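Local coordinates for protein importin subunit beta-1 (Saccharomyces cerevisiae, PDB 5OWU) that imports proteins into the nucleus together with importin alpha, the subunit that binds the classical nuclear localization signal of the cargo, at residues Asp35-Phe40 with Thr86-Glu91; Thr476-Val481 with Leu524-Glu529. One frame throughout, in Å; residues are numbered along the deposited sequence.

In the fold
From the N terminus, contact 1 comes first. Its segment 35-40 spans the break between helix 19-35 and helix 37-48, where HEAT repeat 1 gives way to repeat 2. The chain closes a loop of 45 residues, mostly helix, when 86-91 comes back to it just before repeat 3 begins. This contact belongs to the importin-beta N-terminal domain. Contact 2 opens much later and closes over 42 residues. It joins HEAT repeats 11 and 12 through helices 467-484 and 516-530. The two loops follow in series and neither nest nor cross. Contact 1 and contact 2 lie on opposite sides of the chain's centre, about 52 Å apart at their nearest atoms. Each is a local tie within the HEAT superhelix.

Contact 1: residues Asp35-Phe40 with Thr86-Glu91; sequences DNFLQF and TQVSPE
In the N-terminal HEAT repeats of importin beta, Phe-37 and Leu-38 in the first turn of helix 37-48 meet Gln-87, Val-88 and Ser-89. Gln-87 ends helix 74-87; Val-88 and Ser-89 join it to helix 90-104. Phe-37 and Val-88 make the buried part of the contact. With CG anti to the backbone N (chi1 -173°), the Phe-37 ring is set beside Val-88. CG2 of Val-88 comes obliquely to the ring, 3.6 Å from Phe-37 CD2, and also touches CE2. Arg-83 makes a cation-pi contact with the same ring, while Val-88 also reaches Ile-96. Leu-38 touches the backbone of the turn at two points. Leu-38 CB rests 3.6 Å from Gln-87 O. Leu-38 CD1 lies 3.7 Å from Ser-89 N. This methyl also meets OG of Ser-89, which caps helix 90-104 by bonding to Ala-92 N. A water links the backbones: it accepts from Leu-38 N at 3.1 Å and gives a weak bond to Gln-87 O. Helix 37-48 has its own cap. Asn-36 OD1 accepts from Gln-39 N at 3.1 Å, and this donor stands above the carbonyl plane of the Asn-36 side chain.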
ATOM      1  N   ASP A  35      23.133  14.704  27.927  1.00 38.79           N
ATOM      2  CA  ASP A  35      24.093  15.585  28.586  1.00 40.87           C
ATOM      3  C   ASP A  35      25.524  15.214  28.240  1.00 44.77           C
ATOM      4  O   ASP A  35      26.379  16.096  28.141  1.00 33.69           O
ATOM      5  CB  ASP A  35      23.914  15.547  30.106  1.00 40.01           C
ATOM      6  CG  ASP A  35      22.562  16.057  30.551  1.00 49.33           C
ATOM      7  OD1 ASP A  35      21.924  16.816  29.790  1.00 45.31           O
ATOM      8  OD2 ASP A  35      22.147  15.692  31.669  1.00 50.53           O
ATOM      9  N   ASN A  36      25.811  13.916  28.066  1.00 34.53           N
ATOM     10  CA  ASN A  36      27.175  13.469  27.785  1.00 34.77           C
ATOM     11  C   ASN A  36      27.095  12.254  26.852  1.00 35.65           C
ATOM     12  O   ASN A  36      27.286  11.103  27.249  1.00 29.57           O
ATOM     13  CB  ASN A  36      27.931  13.135  29.070  1.00 38.97           C
ATOM     14  CG  ASN A  36      29.418  12.907  28.830  1.00 40.17           C
ATOM     15  OD1 ASN A  36      29.866  12.786  27.691  1.00 41.38           O
ATOM     16  ND2 ASN A  36      30.188  12.835  29.911  1.00 56.74           N
ATOM     17  N   PHE A  37      26.834  12.519  25.573  1.00 32.07           N
ATOM     18  CA  PHE A  37      26.668  11.420  24.633  1.00 32.33           C
ATOM     19  C   PHE A  37      27.931  10.574  24.541  1.00 33.60           C
ATOM     20  O   PHE A  37      27.851   9.349  24.434  1.00 31.92           O
ATOM     21  CB  PHE A  37      26.284  11.942  23.250  1.00 29.55           C
ATOM     22  CG  PHE A  37      25.947  10.846  22.282  1.00 30.63           C
ATOM     23  CD1 PHE A  37      24.774  10.131  22.423  1.00 31.33           C
ATOM     24  CD2 PHE A  37      26.809  10.514  21.250  1.00 24.77           C
ATOM     25  CE1 PHE A  37      24.459   9.108  21.542  1.00 30.46           C
ATOM     26  CE2 PHE A  37      26.500   9.491  20.369  1.00 31.83           C
ATOM     27  CZ  PHE A  37      25.331   8.789  20.517  1.00 32.77           C
ATOM     28  N   LEU A  38      29.105  11.205  24.569  1.00 29.37           N
ATOM     29  CA  LEU A  38      30.350  10.441  24.528  1.00 28.56           C
ATOM     30  C   LEU A  38      30.361   9.372  25.612  1.00 32.88           C
ATOM     31  O   LEU A  38      30.611   8.190  25.339  1.00 29.96           O
ATOM     32  CB  LEU A  38      31.548  11.386  24.681  1.00 37.61           C
ATOM     33  CG  LEU A  38      32.966  10.848  24.426  1.00 32.38           C
ATOM     34  CD1 LEU A  38      33.943  12.014  24.424  1.00 43.91           C
ATOM     35  CD2 LEU A  38      33.422   9.813  25.441  1.00 32.88           C
ATOM     36  N   GLN A  39      30.085   9.768  26.858  1.00 32.85           N
ATOM     37  CA  GLN A  39      30.109   8.801  27.953  1.00 32.88           C
ATOM     38  C   GLN A  39      28.983   7.779  27.811  1.00 26.76           C
ATOM     39  O   GLN A  39      29.191   6.585  28.043  1.00 29.13           O
ATOM     40  CB  GLN A  39      30.017   9.524  29.301  1.00 36.69           C
ATOM     41  CG  GLN A  39      30.119   8.585  30.496  1.00 47.57           C
ATOM     42  CD  GLN A  39      29.990   9.295  31.842  1.00 65.17           C
ATOM     43  OE1 GLN A  39      29.235  10.260  31.985  1.00 52.29           O
ATOM     44  NE2 GLN A  39      30.726   8.808  32.837  1.00 55.26           N
ATOM     45  N   PHE A  40      27.780   8.231  27.458  1.00 24.87           N
ATOM     46  CA  PHE A  40      26.657   7.316  27.253  1.00 28.39           C
ATOM     47  C   PHE A  40      27.016   6.211  26.257  1.00 25.55           C
ATOM     48  O   PHE A  40      26.773   5.021  26.501  1.00 25.41           O
ATOM     49  CB  PHE A  40      25.450   8.127  26.775  1.00 28.62           C
ATOM     50  CG  PHE A  40      24.299   7.298  26.303  1.00 30.24           C
ATOM     51  CD1 PHE A  40      23.316   6.890  27.183  1.00 30.80           C
ATOM     52  CD2 PHE A  40      24.188   6.945  24.970  1.00 31.85           C
ATOM     53  CE1 PHE A  40      22.245   6.132  26.746  1.00 35.09           C
ATOM     54  CE2 PHE A  40      23.128   6.184  24.527  1.00 31.39           C
ATOM     55  CZ  PHE A  40      22.153   5.775  25.417  1.00 37.67           C
ATOM     56  N   THR A  86      31.093  14.388  15.547  1.00 24.68           N
ATOM     57  CA  THR A  86      31.688  15.512  16.269  1.00 27.71           C
ATOM     58  C   THR A  86      31.711  15.352  17.788  1.00 28.88           C
ATOM     59  O   THR A  86      32.626  15.864  18.431  1.00 30.72           O
ATOM     60  CB  THR A  86      30.961  16.823  15.936  1.00 30.47           C
ATOM     61  OG1 THR A  86      29.602  16.762  16.376  1.00 31.47           O
ATOM     62  CG2 THR A  86      30.998  17.095  14.442  1.00 28.96           C
ATOM     63  N   GLN A  87      30.750  14.659  18.387  1.00 26.79           N
ATOM     64  CA  GLN A  87      30.642  14.621  19.844  1.00 28.00           C
ATOM     65  C   GLN A  87      31.265  13.391  20.492  1.00 26.03           C
ATOM     66  O   GLN A  87      31.513  13.411  21.698  1.00 30.34           O
ATOM     67  CB  GLN A  87      29.172  14.711  20.267  1.00 25.57           C
ATOM     68  CG  GLN A  87      28.475  15.961  19.732  1.00 34.72           C
ATOM     69  CD  GLN A  87      29.218  17.239  20.096  1.00 33.72           C
ATOM     70  OE1 GLN A  87      29.433  17.529  21.271  1.00 37.44           O
ATOM     71  NE2 GLN A  87      29.624  18.001  19.085  1.00 34.45           N
ATOM     72  N   VAL A  88      31.509  12.320  19.747  1.00 26.83           N
ATOM     73  CA  VAL A  88      32.233  11.167  20.269  1.00 24.05           C
ATOM     74  C   VAL A  88      33.681  11.320  19.822  1.00 32.04           C
ATOM     75  O   VAL A  88      33.968  11.390  18.622  1.00 29.21           O
ATOM     76  CB  VAL A  88      31.614   9.841  19.791  1.00 21.58           C
ATOM     77  CG1 VAL A  88      32.366   8.640  20.355  1.00 24.66           C
ATOM     78  CG2 VAL A  88      30.143   9.773  20.193  1.00 24.12           C
ATOM     79  N   SER A  89      34.587  11.426  20.792  1.00 29.64           N
ATOM     80  CA  SER A  89      35.989  11.638  20.498  1.00 28.27           C
ATOM     81  C   SER A  89      36.566  10.466  19.704  1.00 27.53           C
ATOM     82  O   SER A  89      36.064   9.342  19.781  1.00 27.07           O
ATOM     83  CB  SER A  89      36.773  11.794  21.794  1.00 28.31           C
ATOM     84  OG  SER A  89      36.839  10.548  22.464  1.00 32.87           O
ATOM     85  N   PRO A  90      37.650  10.703  18.960  1.00 29.41           N
ATOM     86  CA  PRO A  90      38.299   9.593  18.231  1.00 32.04           C
ATOM     87  C   PRO A  90      38.658   8.399  19.110  1.00 33.51           C
ATOM     88  O   PRO A  90      38.442   7.247  18.703  1.00 34.00           O
ATOM     89  CB  PRO A  90      39.545  10.265  17.633  1.00 37.47           C
ATOM     90  CG  PRO A  90      39.166  11.712  17.505  1.00 29.29           C
ATOM     91  CD  PRO A  90      38.288  12.003  18.683  1.00 37.23           C
ATOM     92  N   GLU A  91      39.193   8.635  20.311  1.00 31.99           N
ATOM     93  CA  GLU A  91      39.521   7.514  21.192  1.00 32.57           C
ATOM     94  C   GLU A  91      38.263   6.800  21.678  1.00 36.77           C
ATOM     95  O   GLU A  91      38.239   5.564  21.779  1.00 32.04           O
ATOM     96  CB  GLU A  91      40.363   7.994  22.373  1.00 40.40           C
ATOM     97  CG  GLU A  91      41.846   8.117  22.048  1.00 64.63           C
ATOM     98  CD  GLU A  91      42.715   8.244  23.290  1.00 68.30           C
ATOM     99  OE1 GLU A  91      42.270   8.879  24.274  1.00 63.59           O
ATOM    100  OE2 GLU A  91      43.842   7.700  23.281  1.00 67.82           O
TER
HETATM  101  O   HOH W   1      29.502  14.221  24.186  1.00 40.96           O

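Contact 2: residues Thr476-Val481 with Leu524-Glu529; sequences TIINLV and LTTMVE
Thr-526 and Met-527 of helix 516-530 pack against Ile-477, Ile-478 and Val-481 of helix 467-484. These helices belong to HEAT repeats 12 and 11, stacked side by side in the superhelix. Their segments run nearly parallel, with axes 9.5 Å apart at closest approach and a crossing angle of 15°. Along 524-529, Leu-524 comes first and points away from 476-481. The bond to CB of Thr-526 points toward the other helix, and this residue gives the largest area to the contact. Thr-526 OG1 is anti to the carbonyl carbon (chi1 -65°) and sits against Ile-478, 3.6 Å from Ile-478 CG1 and 3.7 Å from Ile-478 CG2. These are van der Waals contacts between a hydroxyl oxygen and hydrocarbon, and the two side chains cross at about a right angle. The other branch, Thr-526 CG2, meets Val-481 CG1 at 4.0 Å. Here Thr-526 and Val-481 pass alongside, running opposite ways. Met-527 starts off to one side, but the bend at chi2 (-53°) brings Met-527 SD to 3.6 Å from Val-481 CG2. The bend at chi3 sets CE, which touches the same methyl. Met-527 crosses Val-481 at about a right angle. Ile-477 CG2 is a looser neighbour of Met-527 SD, at 4.2 Å. Helix 496-507 touches both helices, through Leu-499 on Ile-477, Tyr-496 on Val-481 and Leu-503 on Met-527. Helix 563-586 packs on 516-530, where it meets Thr-525 and Val-528, and helices 425-442 and 452-463 pack on 467-484.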
ATOM      1  N   THR A 476     -20.034 -10.399  -6.990  1.00 23.89           N
ATOM      2  CA  THR A 476     -20.402 -10.538  -8.393  1.00 24.19           C
ATOM      3  C   THR A 476     -21.532  -9.591  -8.761  1.00 29.56           C
ATOM      4  O   THR A 476     -21.524  -8.996  -9.844  1.00 25.13           O
ATOM      5  CB  THR A 476     -20.789 -11.992  -8.667  1.00 26.37           C
ATOM      6  OG1 THR A 476     -19.608 -12.803  -8.601  1.00 33.54           O
ATOM      7  CG2 THR A 476     -21.464 -12.166 -10.034  1.00 22.63           C
ATOM      8  N   ILE A 477     -22.513  -9.434  -7.871  1.00 26.65           N
ATOM      9  CA  ILE A 477     -23.606  -8.501  -8.134  1.00 23.03           C
ATOM     10  C   ILE A 477     -23.072  -7.079  -8.225  1.00 20.67           C
ATOM     11  O   ILE A 477     -23.446  -6.312  -9.123  1.00 25.21           O
ATOM     12  CB  ILE A 477     -24.697  -8.642  -7.057  1.00 22.24           C
ATOM     13  CG1 ILE A 477     -25.434  -9.974  -7.241  1.00 28.27           C
ATOM     14  CG2 ILE A 477     -25.676  -7.481  -7.118  1.00 24.07           C
ATOM     15  CD1 ILE A 477     -26.309 -10.365  -6.074  1.00 26.95           C
ATOM     16  N   ILE A 478     -22.173  -6.709  -7.311  1.00 24.82           N
ATOM     17  CA  ILE A 478     -21.538  -5.397  -7.406  1.00 24.95           C
ATOM     18  C   ILE A 478     -20.923  -5.215  -8.792  1.00 23.09           C
ATOM     19  O   ILE A 478     -21.169  -4.212  -9.472  1.00 25.11           O
ATOM     20  CB  ILE A 478     -20.499  -5.224  -6.284  1.00 25.04           C
ATOM     21  CG1 ILE A 478     -21.218  -5.054  -4.944  1.00 22.43           C
ATOM     22  CG2 ILE A 478     -19.594  -4.011  -6.550  1.00 25.61           C
ATOM     23  CD1 ILE A 478     -20.300  -5.171  -3.730  1.00 27.50           C
ATOM     24  N   ASN A 479     -20.140  -6.200  -9.246  1.00 28.18           N
ATOM     25  CA  ASN A 479     -19.512  -6.089 -10.568  1.00 25.64           C
ATOM     26  C   ASN A 479     -20.549  -5.921 -11.673  1.00 26.41           C
ATOM     27  O   ASN A 479     -20.385  -5.088 -12.576  1.00 28.26           O
ATOM     28  CB  ASN A 479     -18.651  -7.314 -10.847  1.00 24.85           C
ATOM     29  CG  ASN A 479     -17.443  -7.381  -9.961  1.00 34.45           C
ATOM     30  OD1 ASN A 479     -17.143  -6.433  -9.246  1.00 33.40           O
ATOM     31  ND2 ASN A 479     -16.723  -8.499 -10.014  1.00 30.60           N
ATOM     32  N   LEU A 480     -21.612  -6.728 -11.638  1.00 24.50           N
ATOM     33  CA  LEU A 480     -22.646  -6.631 -12.662  1.00 24.91           C
ATOM     34  C   LEU A 480     -23.226  -5.231 -12.724  1.00 30.39           C
ATOM     35  O   LEU A 480     -23.350  -4.644 -13.807  1.00 29.80           O
ATOM     36  CB  LEU A 480     -23.759  -7.640 -12.394  1.00 31.72           C
ATOM     37  CG  LEU A 480     -23.531  -9.071 -12.854  1.00 36.52           C
ATOM     38  CD1 LEU A 480     -24.650  -9.952 -12.318  1.00 41.21           C
ATOM     39  CD2 LEU A 480     -23.463  -9.147 -14.372  1.00 30.66           C
ATOM     40  N   VAL A 481     -23.614  -4.687 -11.568  1.00 23.97           N
ATOM     41  CA  VAL A 481     -24.240  -3.370 -11.547  1.00 23.67           C
ATOM     42  C   VAL A 481     -23.257  -2.307 -12.022  1.00 26.11           C
ATOM     43  O   VAL A 481     -23.596  -1.444 -12.838  1.00 30.65           O
ATOM     44  CB  VAL A 481     -24.779  -3.062 -10.138  1.00 26.31           C
ATOM     45  CG1 VAL A 481     -25.273  -1.618 -10.036  1.00 27.46           C
ATOM     46  CG2 VAL A 481     -25.889  -4.031  -9.790  1.00 35.91           C
ATOM     47  N   LEU A 524     -25.603  -3.682  -1.227  1.00 24.02           N
ATOM     48  CA  LEU A 524     -26.726  -2.762  -1.125  1.00 25.64           C
ATOM     49  C   LEU A 524     -26.263  -1.331  -1.337  1.00 25.85           C
ATOM     50  O   LEU A 524     -26.946  -0.538  -1.997  1.00 29.93           O
ATOM     51  CB  LEU A 524     -27.427  -2.912   0.228  1.00 26.48           C
ATOM     52  CG  LEU A 524     -28.301  -4.159   0.396  1.00 27.84           C
ATOM     53  CD1 LEU A 524     -28.886  -4.170   1.792  1.00 27.79           C
ATOM     54  CD2 LEU A 524     -29.405  -4.223  -0.645  1.00 25.09           C
ATOM     55  N   THR A 525     -25.080  -0.991  -0.824  1.00 25.70           N
ATOM     56  CA  THR A 525     -24.573   0.354  -1.044  1.00 29.03           C
ATOM     57  C   THR A 525     -24.415   0.612  -2.534  1.00 27.69           C
ATOM     58  O   THR A 525     -24.882   1.634  -3.056  1.00 26.13           O
ATOM     59  CB  THR A 525     -23.260   0.543  -0.289  1.00 34.00           C
ATOM     60  OG1 THR A 525     -23.521   0.442   1.121  1.00 32.96           O
ATOM     61  CG2 THR A 525     -22.657   1.900  -0.582  1.00 29.35           C
ATOM     62  N   THR A 526     -23.819  -0.345  -3.249  1.00 26.83           N
ATOM     63  CA  THR A 526     -23.726  -0.226  -4.699  1.00 24.50           C
ATOM     64  C   THR A 526     -25.111  -0.044  -5.308  1.00 30.08           C
ATOM     65  O   THR A 526     -25.321   0.845  -6.144  1.00 27.67           O
ATOM     66  CB  THR A 526     -23.024  -1.461  -5.278  1.00 28.09           C
ATOM     67  OG1 THR A 526     -21.671  -1.508  -4.812  1.00 28.17           O
ATOM     68  CG2 THR A 526     -23.020  -1.438  -6.795  1.00 25.37           C
ATOM     69  N   MET A 527     -26.090  -0.854  -4.871  1.00 25.34           N
ATOM     70  CA  MET A 527     -27.415  -0.735  -5.470  1.00 24.88           C
ATOM     71  C   MET A 527     -27.937   0.680  -5.291  1.00 29.66           C
ATOM     72  O   MET A 527     -28.544   1.257  -6.206  1.00 25.50           O
ATOM     73  CB  MET A 527     -28.398  -1.731  -4.855  1.00 26.30           C
ATOM     74  CG  MET A 527     -27.980  -3.177  -4.911  1.00 25.44           C
ATOM     75  SD  MET A 527     -27.537  -3.706  -6.558  1.00 30.53           S
ATOM     76  CE  MET A 527     -29.143  -3.937  -7.322  1.00 33.89           C
ATOM     77  N   VAL A 528     -27.686   1.263  -4.119  1.00 29.19           N
ATOM     78  CA  VAL A 528     -28.162   2.614  -3.866  1.00 29.63           C
ATOM     79  C   VAL A 528     -27.473   3.583  -4.807  1.00 32.59           C
ATOM     80  O   VAL A 528     -28.117   4.403  -5.471  1.00 30.31           O
ATOM     81  CB  VAL A 528     -27.928   3.002  -2.396  1.00 34.55           C
ATOM     82  CG1 VAL A 528     -28.225   4.492  -2.180  1.00 29.02           C
ATOM     83  CG2 VAL A 528     -28.781   2.157  -1.491  1.00 29.13           C
ATOM     84  N   GLU A 529     -26.154   3.462  -4.919  1.00 28.89           N
ATOM     85  CA  GLU A 529     -25.391   4.504  -5.585  1.00 29.77           C
ATOM     86  C   GLU A 529     -25.649   4.513  -7.087  1.00 31.43           C
ATOM     87  O   GLU A 529     -25.577   5.572  -7.715  1.00 27.55           O
ATOM     88  CB  GLU A 529     -23.915   4.328  -5.244  1.00 38.62           C
ATOM     89  CG  GLU A 529     -23.658   4.657  -3.754  1.00 43.92           C
ATOM     90  CD  GLU A 529     -22.253   4.340  -3.278  1.00 49.12           C
ATOM     91  OE1 GLU A 529     -21.608   3.438  -3.856  1.00 45.75           O
ATOM     92  OE2 GLU A 529     -21.802   4.993  -2.307  1.00 48.26           O
TER